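Local coordinates for kelch domain-containing protein (Colletotrichum graminicola M1.001, PDB 5C86) that oxidises alcohols as a copper-dependent fungal oxidase of the AA5 galactose oxidase and glyoxal oxidase family, probably reducing molecular oxygen to hydrogen peroxide, at residues A[251-256]-A[268-273]; A[109-114]-A[152-157]; A[330-335]-A[360-365]; A[284-289]-A[368-373]. All blocks are in the same frame, centred on the assembly; numbering follows the deposited sequence. Where two conformers were deposited one is given.

Contact 1 of 4, residues A[251-256]-A[268-273]; sequences TSNAHI and VQKLAN
S252 and N253 are both gripped by the carboxamide of N273, at the open end of the beta hairpin formed by strands 254-258 and 267-270. ND2 of N273 donates to OG of S252 (2.8 Å), which lies in the plane of the amide, and to OD1 of N253 (3.1 Å), reached on a lone pair in its carbonyl plane although the two amides stand 81° apart. Asparagine suits this place because its short amide offers two N-H groups. The hydroxyl of S252 meets ND2 from a position between its own backbone N and carbonyl carbon (chi1 53°). ND2 of N253 binds D218, which fixes the flip of that amide. Beside it K270 runs extended and bends only at its last torsion (chi4 61°), bringing NZ to a water at 2.8 Å that also accepts from the backbone N of A254.

Further along, the strands pair normally. I256 and Q269 form a hydrogen-bonded pair and H255 and K270 a non-hydrogen-bonded one; L271 N adds a bond to A254 O (3.0 Å). On the H255 side its CD2 meets CG1 of V268 (3.6 Å) and lies by the backbone and CB of K270. From the other side L271 brings CD1 to CB of A254 (3.8 Å) and to CG1 of I256 (3.9 Å), the leucine and isoleucine side chains crossing at about a right angle.

Strand 267-270 forms one edge of a four-stranded antiparallel propeller blade, and strand 254-258 separates it from strand 235-239, whose Y239 packs on S252 and A254 and whose T238 meets H255.

Contact 2 of 4, residues A[109-114]-A[152-157]; sequences TPLSNM and KANTWT
M114 lies beside the indole of W156, pointing the same way, and lays its CG over the six-membered ring, 3.7 Å from the ring centroid. SD continues over the same ring at 4.7 Å from the centroid, a Met-aromatic contact that suits a flexible, polarisable side chain. At the indole edge, near its plane, NE1 of W156 makes a weak hydrogen bond to O of S112 (3.0 Å, 129° at the hydrogen). The same S112 turns its N-H to OD1 of N154 (2.9 Å), and a water links OG of S112 (2.6 Å) with N of W156 (3.0 Å).

A second shell positions these groups. OD1 of N154 also takes a bond from Y149 OH, and T95 OG1 binds O of S112 and, weakly, NE1 of W156. N154 has left-handed backbone angles (phi 40°), which asparagine tolerates well; with T155 it faces D150 in a G1 beta bulge.

Strand 109-111 is the outermost strand of one antiparallel sheet and strand 155-158 the outermost of the next, two consecutive blades of the Kelch propeller. The contact thus joins the loop leaving the outer strand of one blade to outer strand 155-158 of the next, with T87 and E147 each touching both M114 and W156.

Contact 3 of 4, residues A[330-335]-A[360-365]; sequences VPRNYH and ENHFDG
V330, in the loop leading to strand 336-340, and H362, just before strand 364-369, slide past each other in opposite directions where the beta-propeller closes, at the blade that pairs the N-terminal strand 5-11 with strand 364-369. CG1 of V330 stands over the centre of the imidazole, 3.5 Å from the ring centroid and 15° off its normal, a CH-pi contact for which a compact branched side chain is well shaped. The same methyl lies above one face of the R332 guanidinium, toward its rim, so one methyl touches both flat groups.

R332 and D364 cross obliquely, their guanidinium and carboxylate planes 50° apart. NH1 of R332 donates to OD1 of D364 (3.2 Å); OD1 lies in the guanidinium plane but is met from above the carboxylate plane. NH2 adds a weak bond to OD2 (3.3 Å), completing a salt bridge. NH1 also bonds O of G350 in strand 346-350. Arginine suits a place where a carboxylate and a backbone carbonyl need several donors at once. G365 follows, its CA 3.6 Å from NH2 of R332.

Beyond the contact the loop carries H335, a copper ligand whose metal is absent here; ND1 binds O of G352. Y334, probably the counterpart of the axial tyrosine of galactose oxidase, bonds through OH to OH of Y120, another copper ligand. On the far side of the H362 ring from V330, O of E360 lies 3.1 Å above the plane, toward the rim, while NE2 of H362 bonds OD2 of D305.

Contact 4 of 4, residues A[284-289]-A[368-373]; sequences VVMPDG and WSPPYL
Y372 fits its phenol against M286, P287 and D288, the type I beta turn from M286 to G289 that links strands 282-285 and 291-294 of a propeller blade.

Among the apolar contacts, CB of M286 lies 3.9 Å from CE2 of Y372, and P287, crossing the tyrosine at about a right angle, sets CD 4.1 Å from its CZ. SD of the methionine meets CG of P370 (3.7 Å) and CZ3 of W368 (4.4 Å). It also makes an oblique Met-aromatic contact with the Y372 ring, 5.0 Å from the centroid and 50° off the normal. P370 packs twice more, laying its CB over one face of the phenol and its CA over one face of W368, which stacks on W292.

Van der Waals contacts surround the tyrosine hydroxyl: CD of P287 lies 3.4 Å from OH of Y372, and CG of M286 is 3.5 Å from that oxygen.

The polar groups have partners outside the contact. The hydroxyl of Y372 bonds O of A344, so the buried oxygen is satisfied while carbon packs around it. D288 sets its carboxylate against the phenol edge at 68° to the ring, and OD2 forms a salt bridge with K290.

Backbone bonds set both turns: L373 N to P370 O in the 3-10 segment, and G289 N to M286 O. P287 has the phi that a proline ring favours, G289 a positive phi that glycine takes easily, and O of P287 is bonded by S414 and R431 of the C-terminal strands. OD2 of D288 stands 3.3 Å from CD2 of Y372, near the ring plane.

Overall arrangement
From the N terminus the chain first reaches contact 2, which brackets 37 residues and joins the end of one blade's outer strand and the loop after it to the outer strand of the next. Contact 1 follows, closing the short hairpin of a later blade, on the opposite side of the chain's centre. Contact 4 then opens at 284-289 and spans 78 residues before closing at 368-373. Within that span contact 3 opens and closes, bracketing 24 residues. Contacts 3 and 4 both use strand 364-369. No contacts cross: contact 4 ties a turn of the preceding blade to the stretch after that strand, while contact 3 joins the loop entering the closing blade to the strand's start.

Contact 1 of 4, residues A[251-256]-A[268-273]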
# COMPACT_ATOMS: atom_id res chain seq x y z
N THR A 251 8.25 15.01 10.74
CA THR A 251 7.75 14.86 12.11
C THR A 251 7.60 13.41 12.54
O THR A 251 7.73 12.48 11.73
CB THR A 251 6.37 15.49 12.30
OG1 THR A 251 5.33 14.62 11.79
CG2 THR A 251 6.29 16.83 11.71
N SER A 252 7.31 13.25 13.84
CA SER A 252 7.01 12.00 14.42
C SER A 252 5.53 12.02 14.86
O SER A 252 5.15 11.24 15.74
CB SER A 252 7.95 11.64 15.58
OG SER A 252 7.98 12.73 16.53
N ASN A 253 4.73 12.90 14.28
CA ASN A 253 3.33 13.01 14.68
C ASN A 253 2.56 11.77 14.24
O ASN A 253 2.74 11.23 13.16
CB ASN A 253 2.66 14.24 14.09
CG ASN A 253 3.21 15.55 14.63
OD1 ASN A 253 3.92 15.61 15.62
ND2 ASN A 253 2.84 16.58 13.99
N ALA A 254 1.65 11.32 15.09
CA ALA A 254 0.91 10.03 14.96
C ALA A 254 -0.58 10.36 15.28
O ALA A 254 -0.87 10.94 16.32
CB ALA A 254 1.46 9.02 15.83
N HIS A 255 -1.47 9.93 14.42
CA HIS A 255 -2.93 10.16 14.57
C HIS A 255 -3.69 8.92 14.17
O HIS A 255 -3.22 8.09 13.36
CB HIS A 255 -3.47 11.30 13.74
CG HIS A 255 -2.91 12.62 14.11
ND1 HIS A 255 -1.67 13.08 13.69
CD2 HIS A 255 -3.41 13.59 14.93
CE1 HIS A 255 -1.46 14.29 14.22
NE2 HIS A 255 -2.50 14.62 14.97
N ILE A 256 -4.86 8.71 14.81
CA ILE A 256 -5.85 7.77 14.33
C ILE A 256 -7.08 8.54 13.89
O ILE A 256 -7.61 9.31 14.68
CB ILE A 256 -6.22 6.71 15.41
CG1 ILE A 256 -5.09 5.72 15.68
CG2 ILE A 256 -7.55 6.02 15.03
CD1 ILE A 256 -5.29 4.90 16.95
N VAL A 268 -10.50 12.76 14.69
CA VAL A 268 -9.04 12.65 14.76
C VAL A 268 -8.56 12.58 16.18
O VAL A 268 -8.86 13.48 16.99
CB VAL A 268 -8.36 13.83 14.03
CG1 VAL A 268 -6.84 13.73 14.01
CG2 VAL A 268 -8.91 13.98 12.62
N GLN A 269 -7.80 11.56 16.48
CA GLN A 269 -7.16 11.38 17.78
C GLN A 269 -5.64 11.45 17.68
O GLN A 269 -5.02 10.69 16.96
CB GLN A 269 -7.54 9.99 18.36
CG GLN A 269 -6.98 9.74 19.75
CD GLN A 269 -7.55 10.78 20.69
OE1 GLN A 269 -8.79 10.92 20.79
NE2 GLN A 269 -6.67 11.58 21.32
N LYS A 270 -5.04 12.40 18.34
CA LYS A 270 -3.59 12.45 18.48
C LYS A 270 -3.04 11.46 19.43
O LYS A 270 -3.53 11.25 20.55
CB LYS A 270 -3.18 13.86 18.86
CG LYS A 270 -1.68 14.13 18.87
CD LYS A 270 -1.40 15.62 19.04
CE LYS A 270 0.10 15.91 19.02
NZ LYS A 270 0.98 15.59 17.81
N LEU A 271 -1.95 10.76 19.06
CA LEU A 271 -1.30 9.83 19.87
C LEU A 271 0.03 10.46 20.33
O LEU A 271 0.44 11.53 19.80
CB LEU A 271 -0.92 8.59 19.06
CG LEU A 271 -2.12 7.97 18.27
CD1 LEU A 271 -1.71 7.25 17.01
CD2 LEU A 271 -2.79 7.08 19.29
N ALA A 272 0.70 9.81 21.27
CA ALA A 272 2.05 10.17 21.63
C ALA A 272 2.88 10.04 20.34
O ALA A 272 2.66 9.12 19.52
CB ALA A 272 2.60 9.28 22.71
N ASN A 273 3.82 10.95 20.15
CA ASN A 273 4.67 10.85 18.98
C ASN A 273 5.48 9.60 18.99
O ASN A 273 5.85 9.04 20.04
CB ASN A 273 5.63 12.03 18.94
CG ASN A 273 4.99 13.28 18.41
OD1 ASN A 273 3.85 13.63 18.73
ND2 ASN A 273 5.70 13.96 17.49
O HOH W 1 1.46 12.79 17.65

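Contact 2 of 4, residues A[109-114]-A[152-157]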
# COMPACT_ATOMS: atom_id res chain seq x y z
N THR A 109 0.04 -4.84 -20.74
CA THR A 109 -0.69 -4.39 -21.93
C THR A 109 -1.36 -3.03 -21.75
O THR A 109 -1.64 -2.60 -20.64
CB THR A 109 -1.69 -5.48 -22.31
OG1 THR A 109 -2.74 -5.57 -21.30
CG2 THR A 109 -0.98 -6.80 -22.53
N PRO A 110 -1.73 -2.33 -22.83
CA PRO A 110 -2.28 -1.03 -22.68
C PRO A 110 -3.72 -0.99 -22.40
O PRO A 110 -4.49 -1.82 -22.87
CB PRO A 110 -2.01 -0.36 -24.08
CG PRO A 110 -2.01 -1.52 -24.97
CD PRO A 110 -1.31 -2.60 -24.22
N LEU A 111 -4.11 -0.03 -21.61
CA LEU A 111 -5.44 0.42 -21.44
C LEU A 111 -5.58 1.81 -21.98
O LEU A 111 -4.60 2.36 -22.47
CB LEU A 111 -5.89 0.29 -19.97
CG LEU A 111 -5.93 -1.14 -19.37
CD1 LEU A 111 -6.37 -1.10 -17.90
CD2 LEU A 111 -6.90 -2.02 -20.11
N SER A 112 -6.76 2.40 -21.86
CA SER A 112 -7.03 3.73 -22.39
C SER A 112 -6.12 4.74 -21.70
O SER A 112 -5.94 4.66 -20.47
CB SER A 112 -8.47 4.07 -22.16
OG SER A 112 -8.87 5.39 -22.59
N ASN A 113 -5.59 5.73 -22.45
CA ASN A 113 -4.89 6.83 -21.84
C ASN A 113 -5.80 7.59 -20.90
O ASN A 113 -6.95 7.77 -21.07
CB ASN A 113 -4.48 7.84 -22.97
CG ASN A 113 -3.39 7.38 -23.82
OD1 ASN A 113 -2.69 6.42 -23.64
ND2 ASN A 113 -3.20 8.18 -24.88
N MET A 114 -5.22 8.13 -19.81
CA MET A 114 -5.92 9.08 -18.95
C MET A 114 -6.34 10.37 -19.67
O MET A 114 -5.71 10.68 -20.71
CB MET A 114 -5.05 9.43 -17.72
CG MET A 114 -4.92 8.30 -16.68
SD MET A 114 -3.81 8.79 -15.34
CE MET A 114 -2.22 8.89 -16.07
N LYS A 152 -14.73 -1.92 -16.90
CA LYS A 152 -15.71 -2.66 -17.76
C LYS A 152 -15.89 -1.95 -19.07
O LYS A 152 -16.15 -2.61 -20.05
CB LYS A 152 -17.05 -2.81 -17.07
CG LYS A 152 -16.94 -3.72 -15.81
CD LYS A 152 -18.24 -3.76 -14.97
CE LYS A 152 -18.70 -2.35 -14.51
NZ LYS A 152 -17.63 -1.34 -14.08
N ALA A 153 -15.81 -0.62 -19.09
CA ALA A 153 -15.94 0.16 -20.37
C ALA A 153 -14.62 0.65 -20.96
O ALA A 153 -14.67 1.28 -22.01
CB ALA A 153 -16.82 1.34 -20.13
N ASN A 154 -13.46 0.34 -20.33
CA ASN A 154 -12.11 0.91 -20.62
C ASN A 154 -12.15 2.39 -20.93
O ASN A 154 -11.61 2.82 -21.97
CB ASN A 154 -11.42 0.09 -21.73
CG ASN A 154 -9.95 0.48 -22.04
OD1 ASN A 154 -9.09 0.82 -21.21
ND2 ASN A 154 -9.65 0.40 -23.31
N THR A 155 -12.80 3.16 -20.07
CA THR A 155 -12.93 4.60 -20.22
C THR A 155 -12.43 5.32 -18.99
O THR A 155 -12.66 4.84 -17.88
CB THR A 155 -14.39 5.05 -20.41
OG1 THR A 155 -15.17 4.72 -19.24
CG2 THR A 155 -14.98 4.40 -21.63
N TRP A 156 -11.81 6.48 -19.20
CA TRP A 156 -11.53 7.48 -18.17
C TRP A 156 -12.48 8.63 -18.33
O TRP A 156 -12.67 9.11 -19.51
CB TRP A 156 -10.12 8.01 -18.32
CG TRP A 156 -9.02 7.04 -17.91
CD1 TRP A 156 -8.32 6.23 -18.66
CD2 TRP A 156 -8.56 6.82 -16.54
NE1 TRP A 156 -7.37 5.52 -17.95
CE2 TRP A 156 -7.50 5.86 -16.63
CE3 TRP A 156 -8.89 7.38 -15.31
CZ2 TRP A 156 -6.81 5.40 -15.47
CZ3 TRP A 156 -8.22 6.92 -14.17
CH2 TRP A 156 -7.18 5.98 -14.28
N THR A 157 -13.06 9.12 -17.28
CA THR A 157 -13.97 10.25 -17.28
C THR A 157 -13.46 11.29 -16.25
O THR A 157 -13.22 10.94 -15.08
CB THR A 157 -15.37 9.75 -16.94
OG1 THR A 157 -15.66 8.61 -17.79
CG2 THR A 157 -16.41 10.85 -17.16
O HOH W 2 -10.92 6.82 -22.01

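Contact 3 of 4, residues A[330-335]-A[360-365]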
# COMPACT_ATOMS: atom_id res chain seq x y z
N VAL A 330 21.24 -0.36 5.91
CA VAL A 330 21.09 0.41 4.70
C VAL A 330 19.97 1.45 4.89
O VAL A 330 18.84 1.07 5.20
CB VAL A 330 20.79 -0.46 3.48
CG1 VAL A 330 20.62 0.35 2.22
CG2 VAL A 330 21.94 -1.50 3.26
N PRO A 331 20.22 2.72 4.55
CA PRO A 331 19.12 3.74 4.63
C PRO A 331 18.01 3.38 3.67
O PRO A 331 18.27 2.91 2.55
CB PRO A 331 19.78 5.05 4.19
CG PRO A 331 21.20 4.80 4.50
CD PRO A 331 21.49 3.37 4.17
N ARG A 332 16.76 3.61 4.09
CA ARG A 332 15.59 3.41 3.24
C ARG A 332 14.82 4.71 3.20
O ARG A 332 13.84 4.87 3.90
CB ARG A 332 14.75 2.25 3.79
CG ARG A 332 15.47 0.89 3.86
CD ARG A 332 15.92 0.29 2.56
NE ARG A 332 16.66 -0.99 2.79
CZ ARG A 332 17.47 -1.57 1.90
NH1 ARG A 332 17.67 -1.06 0.72
NH2 ARG A 332 18.09 -2.69 2.23
N ASN A 333 15.28 5.60 2.33
CA ASN A 333 14.77 6.94 2.30
C ASN A 333 13.96 7.13 1.06
O ASN A 333 13.10 6.30 0.77
CB ASN A 333 15.91 7.99 2.47
CG ASN A 333 16.59 7.94 3.78
OD1 ASN A 333 16.11 7.37 4.76
ND2 ASN A 333 17.76 8.61 3.84
N TYR A 334 14.14 8.19 0.28
CA TYR A 334 13.36 8.36 -0.96
C TYR A 334 13.56 7.16 -1.89
O TYR A 334 14.66 6.65 -2.03
CB TYR A 334 13.82 9.65 -1.67
CG TYR A 334 12.88 10.14 -2.72
CD1 TYR A 334 11.57 10.48 -2.41
CD2 TYR A 334 13.26 10.35 -4.06
CE1 TYR A 334 10.72 10.95 -3.33
CE2 TYR A 334 12.33 10.87 -5.00
CZ TYR A 334 11.07 11.17 -4.61
OH TYR A 334 10.14 11.76 -5.49
N HIS A 335 12.45 6.69 -2.43
CA HIS A 335 12.36 5.56 -3.35
C HIS A 335 12.52 4.20 -2.70
O HIS A 335 12.74 3.22 -3.42
CB HIS A 335 13.29 5.74 -4.57
CG HIS A 335 12.82 6.79 -5.52
ND1 HIS A 335 13.62 7.26 -6.53
CD2 HIS A 335 11.64 7.42 -5.67
CE1 HIS A 335 12.95 8.12 -7.26
NE2 HIS A 335 11.75 8.24 -6.77
N GLU A 360 23.89 6.18 -3.65
CA GLU A 360 22.54 6.12 -3.04
C GLU A 360 21.67 5.02 -3.64
O GLU A 360 20.57 4.84 -3.13
CB GLU A 360 21.86 7.49 -3.13
CG GLU A 360 22.50 8.46 -2.16
CD GLU A 360 23.80 9.07 -2.67
OE1 GLU A 360 23.91 9.24 -3.92
OE2 GLU A 360 24.69 9.39 -1.83
N ASN A 361 22.04 4.33 -4.72
CA ASN A 361 21.24 3.26 -5.25
C ASN A 361 21.33 2.05 -4.35
O ASN A 361 22.44 1.56 -3.98
CB ASN A 361 21.76 2.79 -6.57
CG ASN A 361 21.47 3.68 -7.67
OD1 ASN A 361 20.45 4.43 -7.74
ND2 ASN A 361 22.33 3.56 -8.68
N HIS A 362 20.16 1.56 -3.91
CA HIS A 362 20.14 0.33 -3.13
C HIS A 362 19.31 -0.71 -3.85
O HIS A 362 18.05 -0.61 -3.93
CB HIS A 362 19.60 0.67 -1.75
CG HIS A 362 20.40 1.70 -1.05
ND1 HIS A 362 21.74 1.53 -0.79
CD2 HIS A 362 20.09 2.95 -0.61
CE1 HIS A 362 22.22 2.62 -0.22
NE2 HIS A 362 21.24 3.48 -0.08
N PHE A 363 19.96 -1.73 -4.43
CA PHE A 363 19.25 -2.74 -5.25
C PHE A 363 18.66 -3.84 -4.34
O PHE A 363 18.11 -4.79 -4.79
CB PHE A 363 20.17 -3.37 -6.34
CG PHE A 363 20.61 -2.40 -7.41
CD1 PHE A 363 21.70 -1.54 -7.16
CD2 PHE A 363 19.98 -2.35 -8.63
CE1 PHE A 363 22.11 -0.65 -8.16
CE2 PHE A 363 20.38 -1.47 -9.62
CZ PHE A 363 21.46 -0.63 -9.33
N ASP A 364 18.92 -3.72 -3.07
CA ASP A 364 18.70 -4.78 -2.16
C ASP A 364 17.51 -4.46 -1.20
O ASP A 364 16.93 -3.38 -1.19
CB ASP A 364 19.94 -5.05 -1.38
CG ASP A 364 20.24 -3.95 -0.37
OD1 ASP A 364 20.00 -2.77 -0.66
OD2 ASP A 364 20.64 -4.28 0.77
N GLY A 365 17.16 -5.52 -0.46
CA GLY A 365 16.28 -5.41 0.67
C GLY A 365 16.29 -6.70 1.40
O GLY A 365 17.13 -7.56 1.14

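Contact 4 of 4, residues A[284-289]-A[368-373]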
# COMPACT_ATOMS: atom_id res chain seq x y z
N VAL A 284 3.19 -0.56 7.02
CA VAL A 284 2.61 -1.81 6.59
C VAL A 284 1.72 -2.35 7.69
O VAL A 284 2.17 -2.57 8.79
CB VAL A 284 3.69 -2.84 6.20
CG1 VAL A 284 3.05 -4.18 5.84
CG2 VAL A 284 4.52 -2.33 5.02
N VAL A 285 0.45 -2.62 7.36
CA VAL A 285 -0.46 -3.30 8.29
C VAL A 285 -0.28 -4.82 8.23
O VAL A 285 -0.18 -5.37 7.16
CB VAL A 285 -1.94 -2.88 8.18
CG1 VAL A 285 -2.59 -3.29 6.91
CG2 VAL A 285 -2.79 -3.44 9.36
N MET A 286 -0.21 -5.44 9.39
CA MET A 286 -0.05 -6.86 9.59
C MET A 286 -1.35 -7.56 10.00
O MET A 286 -2.31 -6.90 10.42
CB MET A 286 1.02 -7.02 10.64
CG MET A 286 2.43 -6.78 10.08
SD MET A 286 3.60 -6.59 11.46
CE MET A 286 3.15 -5.13 11.89
N PRO A 287 -1.38 -8.90 9.89
CA PRO A 287 -2.66 -9.57 10.15
C PRO A 287 -3.23 -9.36 11.52
O PRO A 287 -4.49 -9.46 11.62
CB PRO A 287 -2.34 -11.06 9.96
CG PRO A 287 -0.93 -11.13 9.64
CD PRO A 287 -0.44 -9.79 9.20
N ASP A 288 -2.45 -9.14 12.54
CA ASP A 288 -2.96 -8.87 13.86
C ASP A 288 -3.37 -7.47 14.11
O ASP A 288 -3.78 -7.15 15.23
CB ASP A 288 -1.89 -9.19 14.91
CG ASP A 288 -0.57 -8.48 14.74
OD1 ASP A 288 -0.42 -7.67 13.82
OD2 ASP A 288 0.35 -8.75 15.58
N GLY A 289 -3.27 -6.60 13.12
CA GLY A 289 -3.71 -5.20 13.27
C GLY A 289 -2.66 -4.25 13.70
O GLY A 289 -2.88 -3.06 13.67
N TRP A 368 11.53 -8.77 6.88
CA TRP A 368 11.51 -8.72 8.32
C TRP A 368 10.41 -9.67 8.85
O TRP A 368 9.27 -9.60 8.40
CB TRP A 368 11.22 -7.33 8.87
CG TRP A 368 11.20 -7.20 10.33
CD1 TRP A 368 12.27 -7.36 11.23
CD2 TRP A 368 10.08 -6.81 11.14
NE1 TRP A 368 11.86 -7.19 12.47
CE2 TRP A 368 10.51 -6.82 12.47
CE3 TRP A 368 8.72 -6.52 10.86
CZ2 TRP A 368 9.68 -6.45 13.53
CZ3 TRP A 368 7.93 -6.15 11.88
CH2 TRP A 368 8.34 -6.19 13.21
N SER A 369 10.79 -10.54 9.76
CA SER A 369 9.86 -11.43 10.42
C SER A 369 9.44 -10.77 11.70
O SER A 369 10.24 -10.55 12.66
CB SER A 369 10.50 -12.81 10.75
OG SER A 369 10.75 -13.55 9.62
N PRO A 370 8.11 -10.44 11.84
CA PRO A 370 7.69 -9.83 13.05
C PRO A 370 7.68 -10.73 14.31
O PRO A 370 7.78 -11.96 14.17
CB PRO A 370 6.21 -9.34 12.72
CG PRO A 370 6.17 -9.31 11.26
CD PRO A 370 7.03 -10.46 10.81
N PRO A 371 7.51 -10.17 15.51
CA PRO A 371 7.47 -10.97 16.78
C PRO A 371 6.45 -12.10 16.72
O PRO A 371 6.68 -13.13 17.36
CB PRO A 371 7.10 -9.97 17.83
CG PRO A 371 7.63 -8.69 17.29
CD PRO A 371 7.43 -8.72 15.81
N TYR A 372 5.32 -11.97 15.99
CA TYR A 372 4.33 -13.00 16.05
C TYR A 372 4.81 -14.27 15.35
O TYR A 372 4.06 -15.29 15.38
CB TYR A 372 2.97 -12.52 15.44
CG TYR A 372 2.96 -11.93 14.06
CD1 TYR A 372 3.69 -12.41 12.98
CD2 TYR A 372 2.10 -10.89 13.78
CE1 TYR A 372 3.66 -11.87 11.72
CE2 TYR A 372 2.06 -10.31 12.49
CZ TYR A 372 2.84 -10.79 11.48
OH TYR A 372 2.80 -10.22 10.22
N LEU A 373 5.95 -14.30 14.69
CA LEU A 373 6.48 -15.54 14.10
C LEU A 373 7.44 -16.23 15.06
O LEU A 373 7.97 -17.27 14.65
CB LEU A 373 7.16 -15.27 12.76
CG LEU A 373 6.26 -14.67 11.66
CD1 LEU A 373 7.05 -14.56 10.36
CD2 LEU A 373 5.03 -15.53 11.44